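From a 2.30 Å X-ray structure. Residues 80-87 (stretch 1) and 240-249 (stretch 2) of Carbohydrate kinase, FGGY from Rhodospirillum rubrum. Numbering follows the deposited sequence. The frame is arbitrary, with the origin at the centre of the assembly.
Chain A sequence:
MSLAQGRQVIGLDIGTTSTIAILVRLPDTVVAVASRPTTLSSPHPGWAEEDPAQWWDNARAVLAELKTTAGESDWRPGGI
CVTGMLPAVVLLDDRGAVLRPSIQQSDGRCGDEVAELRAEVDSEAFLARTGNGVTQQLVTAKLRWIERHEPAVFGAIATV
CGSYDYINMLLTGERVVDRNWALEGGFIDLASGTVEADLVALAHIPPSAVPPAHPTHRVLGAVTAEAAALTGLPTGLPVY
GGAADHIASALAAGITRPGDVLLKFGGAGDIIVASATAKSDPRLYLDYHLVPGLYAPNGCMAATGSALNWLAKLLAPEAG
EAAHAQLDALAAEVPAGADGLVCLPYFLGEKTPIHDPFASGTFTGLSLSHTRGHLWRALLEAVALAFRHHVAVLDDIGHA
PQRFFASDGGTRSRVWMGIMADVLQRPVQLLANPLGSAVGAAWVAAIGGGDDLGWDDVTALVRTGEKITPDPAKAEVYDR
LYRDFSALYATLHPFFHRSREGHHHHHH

Stretch 1 80-87: ICVTGMLP
Stretch 2 (240-249) YGGAADHIAS

Residues 80-84 form a strand, and residues 85-87 leave it as a loop with a cis peptide bond before Pro 87. The second stretch runs alongside in the same direction and then turns into a helix at residues 245-249. The register pairs Cys 81 with Tyr 240 (CA to CA 5.1 Å), Val 82 with Gly 242 (CA to CA 5.1 Å), Thr 83 with Ala 243 (CA to CA 4.4 Å) and Gly 84 with Asp 245 (CA to CA 4.8 Å). The strand and helix axes approach to 7.6 Å, with 113° between their N-to-C directions. Together the stretches bury 513 Å².

Backbone conformation follows this path. Phi/psi is -136/140 at Ile 80, -122/137 at Cys 81, -108/129 at Val 82 and -121/172 at Thr 83. Gly 84 is almost fully extended at 175/-178. Met 85 (-66/153) and Leu 86 (-153/164) continue the chain. In stretch 2, Tyr 240 (-84/171), Gly 241 (-56/145), Gly 242 (-66/152), Ala 243 (-120/133) and Ala 244 (-66/124) are extended. Asp 245 (-52/-48) begins the helix, with Ala 244 at the N-cap position. Ala 248 N bonds to Ala 244 O at 3.1 Å, and Ser 249 N to Asp 245 O at 3.0 Å.

Three backbone hydrogen bonds join the stretches. Tyr 240 N donates to Ile 80 O at 3.0 Å and is nearly linear at 173°. Ala 243 N donates to Val 82 O at 2.9 Å (154°). Asp 245 N donates to Gly 84 O at 3.2 Å (145°), so the first turn of the helix is tied to the end of the strand. Two CA-H...O contacts add to these: Gly 242 CA to Val 82 O and Thr 83 CA to Ala 243 O, both 3.1 Å.

One side-chain hydrogen bond crosses the contact. Thr 83, chi1 t, donates from OG1 to Ala 243 O at 2.7 Å. Its OG1 also lies 3.1 Å from Asp 245 N, but the angle is too poor for a bond.

Asp 245 points toward stretch 1 with chi1 p and chi2 -8°. Its OD2 lies 3.3 Å from Met 85 CA. Its OD1 accepts a weak bond from His 246 N at 2.8 Å (117°).

Two waters bridge the stretches. Water 1 accepts from Val 82 N at 2.8 Å and donates to Tyr 240 O at 2.6 Å, filling the backbone gap between them. Water 2 accepts from Leu 86 N at 3.3 Å and donates to Asp 245 OD1 at 2.9 Å.

Apolar packing is modest. Cys 81, chi1 t, places SG 3.9 Å from Ala 243 CB, and its CB is 4.2 Å from Tyr 240 CB. Tyr 240 has chi1 m and chi2 90°. Leu 86 points toward stretch 2 with chi1 p and chi2 t. Its CD1 meets Ala 244 CB at 3.6 Å. Its CD2 reaches the edge of the His 246 ring, 4.0 Å from ND1; His 246 has chi1 p and chi2 -64°.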

# COMPACT_ATOMS: atom_id res chain seq x y z
N ILE A 80 -18.96 -5.61 -9.20
CA ILE A 80 -17.50 -5.70 -9.35
C ILE A 80 -16.86 -4.46 -8.73
O ILE A 80 -17.39 -3.35 -8.85
CB ILE A 80 -17.09 -5.80 -10.81
CG1 ILE A 80 -15.58 -5.72 -10.94
CG2 ILE A 80 -17.71 -4.68 -11.59
CD1 ILE A 80 -15.08 -6.32 -12.20
N CYS A 81 -15.74 -4.64 -8.04
CA CYS A 81 -14.94 -3.48 -7.61
C CYS A 81 -13.52 -3.60 -8.17
O CYS A 81 -12.91 -4.70 -8.18
CB CYS A 81 -14.94 -3.32 -6.08
SG CYS A 81 -13.87 -1.98 -5.43
N VAL A 82 -13.00 -2.49 -8.67
CA VAL A 82 -11.64 -2.48 -9.20
C VAL A 82 -10.71 -1.72 -8.25
O VAL A 82 -10.97 -0.57 -7.89
CB VAL A 82 -11.61 -1.80 -10.58
CG1 VAL A 82 -10.21 -1.85 -11.17
CG2 VAL A 82 -12.60 -2.46 -11.55
N THR A 83 -9.59 -2.35 -7.90
CA THR A 83 -8.53 -1.72 -7.13
C THR A 83 -7.23 -1.79 -8.00
O THR A 83 -7.21 -2.42 -9.08
CB THR A 83 -8.40 -2.46 -5.79
OG1 THR A 83 -7.34 -1.92 -4.99
CG2 THR A 83 -8.12 -3.94 -6.03
N GLY A 84 -6.17 -1.12 -7.54
CA GLY A 84 -4.88 -1.17 -8.18
C GLY A 84 -3.90 -0.22 -7.51
O GLY A 84 -4.23 0.47 -6.55
N MSE A 85 -2.68 -0.14 -8.04
CA MSE A 85 -1.68 0.74 -7.45
C MSE A 85 -2.05 2.24 -7.60
O MSE A 85 -2.78 2.62 -8.51
CB MSE A 85 -0.29 0.41 -8.01
CG MSE A 85 0.11 1.20 -9.26
SE MSE A 85 -0.93 0.94 -10.93
CE MSE A 85 -0.09 -0.69 -11.69
N LEU A 86 -1.57 3.08 -6.69
CA LEU A 86 -1.80 4.52 -6.79
C LEU A 86 -0.65 5.27 -6.08
O LEU A 86 0.12 4.68 -5.31
CB LEU A 86 -3.16 4.91 -6.13
CG LEU A 86 -3.29 4.87 -4.60
CD1 LEU A 86 -4.58 5.54 -4.10
CD2 LEU A 86 -3.21 3.42 -4.08
N PRO A 87 -0.52 6.57 -6.35
CA PRO A 87 -1.26 7.22 -7.44
C PRO A 87 -0.51 7.02 -8.76
O PRO A 87 0.66 7.41 -8.87
CB PRO A 87 -1.22 8.69 -7.06
CG PRO A 87 -0.61 8.76 -5.67
CD PRO A 87 0.19 7.52 -5.50
N TYR A 240 -18.64 -0.59 -8.53
CA TYR A 240 -18.42 0.25 -7.35
C TYR A 240 -17.27 1.23 -7.55
O TYR A 240 -16.59 1.18 -8.57
CB TYR A 240 -18.17 -0.63 -6.12
CG TYR A 240 -19.48 -1.25 -5.72
CD1 TYR A 240 -19.89 -2.48 -6.24
CD2 TYR A 240 -20.38 -0.53 -4.93
CE1 TYR A 240 -21.12 -3.02 -5.91
CE2 TYR A 240 -21.61 -1.04 -4.62
CZ TYR A 240 -21.98 -2.28 -5.10
OH TYR A 240 -23.22 -2.76 -4.76
N GLY A 241 -17.11 2.15 -6.61
CA GLY A 241 -16.00 3.05 -6.63
C GLY A 241 -14.70 2.27 -6.67
O GLY A 241 -14.59 1.19 -6.08
N GLY A 242 -13.70 2.78 -7.38
CA GLY A 242 -12.38 2.15 -7.31
C GLY A 242 -11.77 2.27 -5.92
O GLY A 242 -12.03 3.22 -5.18
N ALA A 243 -10.93 1.31 -5.62
CA ALA A 243 -10.40 1.10 -4.31
C ALA A 243 -8.91 1.20 -4.33
O ALA A 243 -8.30 0.65 -5.15
CB ALA A 243 -10.82 -0.22 -3.82
N ALA A 244 -8.34 1.94 -3.41
CA ALA A 244 -6.91 1.97 -3.28
C ALA A 244 -6.28 0.62 -2.86
O ALA A 244 -6.64 0.11 -1.88
CB ALA A 244 -6.51 3.06 -2.36
N ASP A 245 -5.35 0.08 -3.61
CA ASP A 245 -4.85 -1.25 -3.34
C ASP A 245 -4.36 -1.60 -1.94
O ASP A 245 -4.74 -2.60 -1.44
CB ASP A 245 -3.91 -1.79 -4.41
CG ASP A 245 -2.57 -1.11 -4.45
OD1 ASP A 245 -2.33 -0.12 -3.80
OD2 ASP A 245 -1.75 -1.60 -5.14
N HIS A 246 -3.53 -0.78 -1.32
CA HIS A 246 -3.06 -1.11 -0.01
C HIS A 246 -4.14 -1.06 1.07
O HIS A 246 -4.11 -1.84 1.96
CB HIS A 246 -1.77 -0.35 0.35
CG HIS A 246 -1.95 1.12 0.51
ND1 HIS A 246 -2.32 1.92 -0.53
CD2 HIS A 246 -1.80 1.93 1.57
CE1 HIS A 246 -2.41 3.16 -0.11
NE2 HIS A 246 -2.09 3.19 1.16
N ILE A 247 -5.10 -0.17 0.94
CA ILE A 247 -6.25 -0.10 1.81
C ILE A 247 -7.18 -1.33 1.65
O ILE A 247 -7.67 -1.86 2.64
CB ILE A 247 -7.07 1.21 1.60
CG1 ILE A 247 -6.13 2.41 1.45
CG2 ILE A 247 -8.03 1.41 2.80
CD1 ILE A 247 -5.24 2.58 2.67
N ALA A 248 -7.40 -1.79 0.42
CA ALA A 248 -8.23 -2.97 0.21
C ALA A 248 -7.50 -4.16 0.82
O ALA A 248 -8.14 -5.05 1.41
CB ALA A 248 -8.51 -3.21 -1.26
N SER A 249 -6.18 -4.16 0.73
CA SER A 249 -5.40 -5.19 1.42
C SER A 249 -5.61 -5.10 2.93
O SER A 249 -5.76 -6.12 3.59
CB SER A 249 -3.92 -5.12 1.09
OG SER A 249 -3.60 -6.09 0.13
O HOH W 1 -14.54 -0.28 -9.23
O HOH W 2 0.07 1.35 -4.47